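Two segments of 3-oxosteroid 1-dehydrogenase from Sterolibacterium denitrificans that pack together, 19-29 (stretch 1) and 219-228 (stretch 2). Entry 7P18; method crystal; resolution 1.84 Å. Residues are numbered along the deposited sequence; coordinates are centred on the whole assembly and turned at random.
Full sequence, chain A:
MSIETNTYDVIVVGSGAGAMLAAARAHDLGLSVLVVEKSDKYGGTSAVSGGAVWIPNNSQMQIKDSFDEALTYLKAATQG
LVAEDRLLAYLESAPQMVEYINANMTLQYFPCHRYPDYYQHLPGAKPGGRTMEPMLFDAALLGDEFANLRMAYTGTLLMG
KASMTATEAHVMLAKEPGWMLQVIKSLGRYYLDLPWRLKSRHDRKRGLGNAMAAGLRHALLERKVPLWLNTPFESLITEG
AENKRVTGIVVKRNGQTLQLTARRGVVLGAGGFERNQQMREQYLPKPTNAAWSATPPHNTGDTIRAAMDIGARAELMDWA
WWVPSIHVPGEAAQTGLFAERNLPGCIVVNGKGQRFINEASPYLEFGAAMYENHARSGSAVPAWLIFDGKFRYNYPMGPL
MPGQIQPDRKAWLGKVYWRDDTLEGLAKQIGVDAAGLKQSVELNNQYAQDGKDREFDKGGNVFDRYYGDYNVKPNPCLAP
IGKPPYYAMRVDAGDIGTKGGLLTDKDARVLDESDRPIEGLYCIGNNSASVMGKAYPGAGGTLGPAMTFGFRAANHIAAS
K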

# COMPACT_ATOMS: atom_id res chain seq x y z
N ALA A 19 5.21 -1.17 -13.24
CA ALA A 19 5.21 -1.74 -14.60
C ALA A 19 4.91 -0.65 -15.63
O ALA A 19 5.64 -0.59 -16.63
CB ALA A 19 4.22 -2.89 -14.68
N MET A 20 3.88 0.17 -15.42
CA MET A 20 3.47 1.17 -16.41
C MET A 20 4.53 2.29 -16.50
O MET A 20 4.81 2.78 -17.64
CB MET A 20 2.07 1.70 -16.08
CG MET A 20 0.95 0.62 -16.27
SD MET A 20 -0.73 1.38 -16.37
CE MET A 20 -1.05 1.69 -14.64
N LEU A 21 5.11 2.69 -15.36
CA LEU A 21 6.22 3.69 -15.32
C LEU A 21 7.40 3.16 -16.13
O LEU A 21 7.91 3.90 -17.00
CB LEU A 21 6.62 3.98 -13.86
CG LEU A 21 7.58 5.17 -13.62
CD1 LEU A 21 9.01 4.80 -13.96
CD2 LEU A 21 7.16 6.39 -14.38
N ALA A 22 7.82 1.92 -15.89
CA ALA A 22 8.95 1.30 -16.61
C ALA A 22 8.64 1.32 -18.11
O ALA A 22 9.55 1.64 -18.91
CB ALA A 22 9.24 -0.09 -16.09
N ALA A 23 7.40 1.01 -18.49
CA ALA A 23 6.95 0.97 -19.90
C ALA A 23 7.08 2.36 -20.53
O ALA A 23 7.65 2.47 -21.66
CB ALA A 23 5.52 0.45 -19.97
N ALA A 24 6.61 3.40 -19.87
CA ALA A 24 6.65 4.78 -20.40
C ALA A 24 8.12 5.20 -20.54
O ALA A 24 8.49 5.84 -21.57
CB ALA A 24 5.90 5.71 -19.50
N ARG A 25 8.93 4.87 -19.55
CA ARG A 25 10.34 5.30 -19.52
C ARG A 25 11.10 4.58 -20.64
O ARG A 25 11.88 5.25 -21.33
CB ARG A 25 10.98 5.08 -18.15
CG ARG A 25 12.46 5.45 -18.11
CD ARG A 25 12.67 6.94 -18.29
NE ARG A 25 14.08 7.28 -18.13
CZ ARG A 25 14.58 8.50 -18.23
NH1 ARG A 25 13.81 9.56 -18.45
NH2 ARG A 25 15.88 8.66 -18.07
N ALA A 26 10.91 3.28 -20.79
CA ALA A 26 11.59 2.46 -21.82
C ALA A 26 11.20 3.04 -23.19
O ALA A 26 12.10 3.26 -24.03
CB ALA A 26 11.21 1.02 -21.68
N HIS A 27 9.92 3.35 -23.39
CA HIS A 27 9.44 3.98 -24.63
C HIS A 27 10.20 5.29 -24.86
O HIS A 27 10.73 5.48 -25.99
CB HIS A 27 7.94 4.22 -24.58
CG HIS A 27 7.43 4.87 -25.82
ND1 HIS A 27 7.39 6.23 -25.97
CD2 HIS A 27 6.92 4.33 -26.95
CE1 HIS A 27 6.87 6.51 -27.15
NE2 HIS A 27 6.54 5.36 -27.75
N ASP A 28 10.27 6.16 -23.85
CA ASP A 28 10.86 7.52 -24.00
C ASP A 28 12.35 7.41 -24.31
O ASP A 28 12.86 8.38 -24.86
CB ASP A 28 10.60 8.41 -22.80
CG ASP A 28 9.17 8.91 -22.73
OD1 ASP A 28 8.44 8.73 -23.73
OD2 ASP A 28 8.80 9.44 -21.70
N LEU A 29 12.98 6.26 -24.03
CA LEU A 29 14.42 6.00 -24.32
C LEU A 29 14.58 5.29 -25.67
O LEU A 29 15.71 4.91 -25.98
CB LEU A 29 15.01 5.17 -23.18
CG LEU A 29 15.10 5.87 -21.82
CD1 LEU A 29 15.63 4.91 -20.74
CD2 LEU A 29 15.99 7.13 -21.90
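Stretch 2 (219-228) ALLERKVPLW

Stretch 2 packs the last turn of a helix and the turn that follows it against one side of the helix in stretch 1, through a small apolar patch built around Leu220 that gives way to a salt bridge between Arg223 and Asp28.

Stretch 1 is helical from Ala19 to Asp28, with regular i to i+4 backbone bonds such as Ala24 N to Met20 O at 2.9 Å, and Leu29 is the first residue to leave helical phi/psi. Stretch 2 enters as a helix at Ala219. Its chain turns at Lys224, where a positive phi (58°) and two bonds back into the last turn, Val225 N to Leu220 O and Lys224 N to Leu221 O, both 2.9 Å, define a Schellman motif. Beyond it the chain extends through Val225 and Pro226 into a strand at Leu227 and Trp228.

The register comes from the nearest CA pairs: Ala24 CA lies 5.9 Å from Leu220 CA, and His27 CA lies 7.4 Å from Arg223 CA. Both sequences advance together over this short span. After the turn the order reverses, since Val225 reaches Ala23 and Leu227 reaches back to Met20.

The close approach at Ala24 accompanies the insertion of Leu220, whose CA-to-CB bond points toward stretch 1. In its m, t rotamer Leu220 places CD2 3.8 Å from Ala23 CB and 4.0 Å from Ala24 CB, while CD1 lies 3.8 Å from Met20 CG. The same CD2 is 3.6 Å from Met20 O, so the leucine also touches the helix backbone. Val225 and Leu227 extend the patch more loosely, with Val225 CG1 4.5 Å from Ala23 CB and Leu227 CD1 4.3 Å from Met20 SD.

Arg223 has the largest covered area of either stretch, 88 Å². Its CB lies over one face of the His27 ring, 3.5 Å from the centroid and 18° off the normal, which fits a CH-pi contact. Farther along the side chain, Arg223 NE donates to Asp28 OD1 at 2.9 Å and Arg223 NH2 to Asp28 OD2 at 2.9 Å; a weak bond joins Arg223 NE to Asp28 OD2 at 3.2 Å. The carboxylate meets the guanidinium at its edge, with OD1 near the plane, as expected for paired charges sharing hydrogen bonds. Arg223 NH1 bonds to Ala219 O at 3.0 Å, tying the same guanidinium back to its own helix. The contact buries 422 Å² in all, both sides summed.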

# COMPACT_ATOMS: atom_id res chain seq x y z
N ALA A 219 -0.29 8.26 -19.92
CA ALA A 219 1.09 8.33 -20.45
C ALA A 219 1.34 7.24 -21.49
O ALA A 219 1.95 7.53 -22.53
CB ALA A 219 2.10 8.24 -19.32
N LEU A 220 0.87 6.02 -21.26
CA LEU A 220 1.05 4.91 -22.21
C LEU A 220 0.19 5.20 -23.46
O LEU A 220 0.65 4.92 -24.59
CB LEU A 220 0.69 3.59 -21.54
CG LEU A 220 1.60 3.16 -20.39
CD1 LEU A 220 1.23 1.75 -19.92
CD2 LEU A 220 3.08 3.24 -20.78
N LEU A 221 -1.00 5.78 -23.27
CA LEU A 221 -1.92 6.07 -24.40
C LEU A 221 -1.27 7.10 -25.32
O LEU A 221 -1.23 6.85 -26.51
CB LEU A 221 -3.24 6.62 -23.86
CG LEU A 221 -4.29 5.59 -23.51
CD1 LEU A 221 -5.49 6.28 -22.89
CD2 LEU A 221 -4.70 4.79 -24.74
N GLU A 222 -0.76 8.19 -24.77
CA GLU A 222 -0.05 9.26 -25.52
C GLU A 222 1.12 8.67 -26.30
O GLU A 222 1.37 9.17 -27.40
CB GLU A 222 0.45 10.34 -24.58
CG GLU A 222 -0.72 11.10 -24.00
CD GLU A 222 -0.39 12.52 -23.60
OE1 GLU A 222 0.69 12.74 -23.01
OE2 GLU A 222 -1.22 13.41 -23.91
N ARG A 223 1.82 7.67 -25.77
CA ARG A 223 3.00 7.06 -26.42
C ARG A 223 2.56 5.89 -27.30
O ARG A 223 3.43 5.30 -27.94
CB ARG A 223 4.00 6.59 -25.35
CG ARG A 223 4.55 7.74 -24.51
CD ARG A 223 5.11 7.31 -23.17
NE ARG A 223 5.85 8.39 -22.54
CZ ARG A 223 5.29 9.46 -22.01
NH1 ARG A 223 3.98 9.61 -21.98
NH2 ARG A 223 6.06 10.40 -21.49
N LYS A 224 1.27 5.52 -27.28
CA LYS A 224 0.71 4.39 -28.06
C LYS A 224 1.42 3.09 -27.68
O LYS A 224 1.66 2.26 -28.55
CB LYS A 224 0.86 4.64 -29.56
CG LYS A 224 0.22 5.93 -30.05
CD LYS A 224 0.44 6.15 -31.54
CE LYS A 224 0.06 7.54 -32.01
NZ LYS A 224 -1.40 7.65 -32.22
N VAL A 225 1.71 2.91 -26.39
CA VAL A 225 2.32 1.65 -25.91
C VAL A 225 1.18 0.68 -25.71
O VAL A 225 0.25 1.00 -24.96
CB VAL A 225 3.10 1.87 -24.61
CG1 VAL A 225 3.51 0.56 -23.97
CG2 VAL A 225 4.31 2.77 -24.83
N PRO A 226 1.19 -0.50 -26.39
CA PRO A 226 0.09 -1.45 -26.24
C PRO A 226 0.07 -2.05 -24.83
O PRO A 226 1.13 -2.33 -24.26
CB PRO A 226 0.37 -2.51 -27.31
CG PRO A 226 1.87 -2.39 -27.59
CD PRO A 226 2.18 -0.93 -27.38
N LEU A 227 -1.14 -2.24 -24.32
CA LEU A 227 -1.40 -2.93 -23.05
C LEU A 227 -2.46 -4.02 -23.30
O LEU A 227 -3.59 -3.67 -23.55
CB LEU A 227 -1.90 -1.90 -22.05
CG LEU A 227 -1.86 -2.35 -20.58
CD1 LEU A 227 -1.87 -1.17 -19.64
CD2 LEU A 227 -3.02 -3.28 -20.25
N TRP A 228 -2.08 -5.28 -23.23
CA TRP A 228 -3.01 -6.41 -23.47
C TRP A 228 -3.63 -6.85 -22.15
O TRP A 228 -2.92 -7.42 -21.32
CB TRP A 228 -2.32 -7.57 -24.18
CG TRP A 228 -1.85 -7.26 -25.56
CD1 TRP A 228 -2.04 -6.11 -26.27
CD2 TRP A 228 -1.09 -8.13 -26.42
NE1 TRP A 228 -1.41 -6.18 -27.48
CE2 TRP A 228 -0.82 -7.41 -27.60
CE3 TRP A 228 -0.56 -9.41 -26.27
CZ2 TRP A 228 -0.10 -7.97 -28.65
CZ3 TRP A 228 0.17 -9.96 -27.30
CH2 TRP A 228 0.41 -9.24 -28.47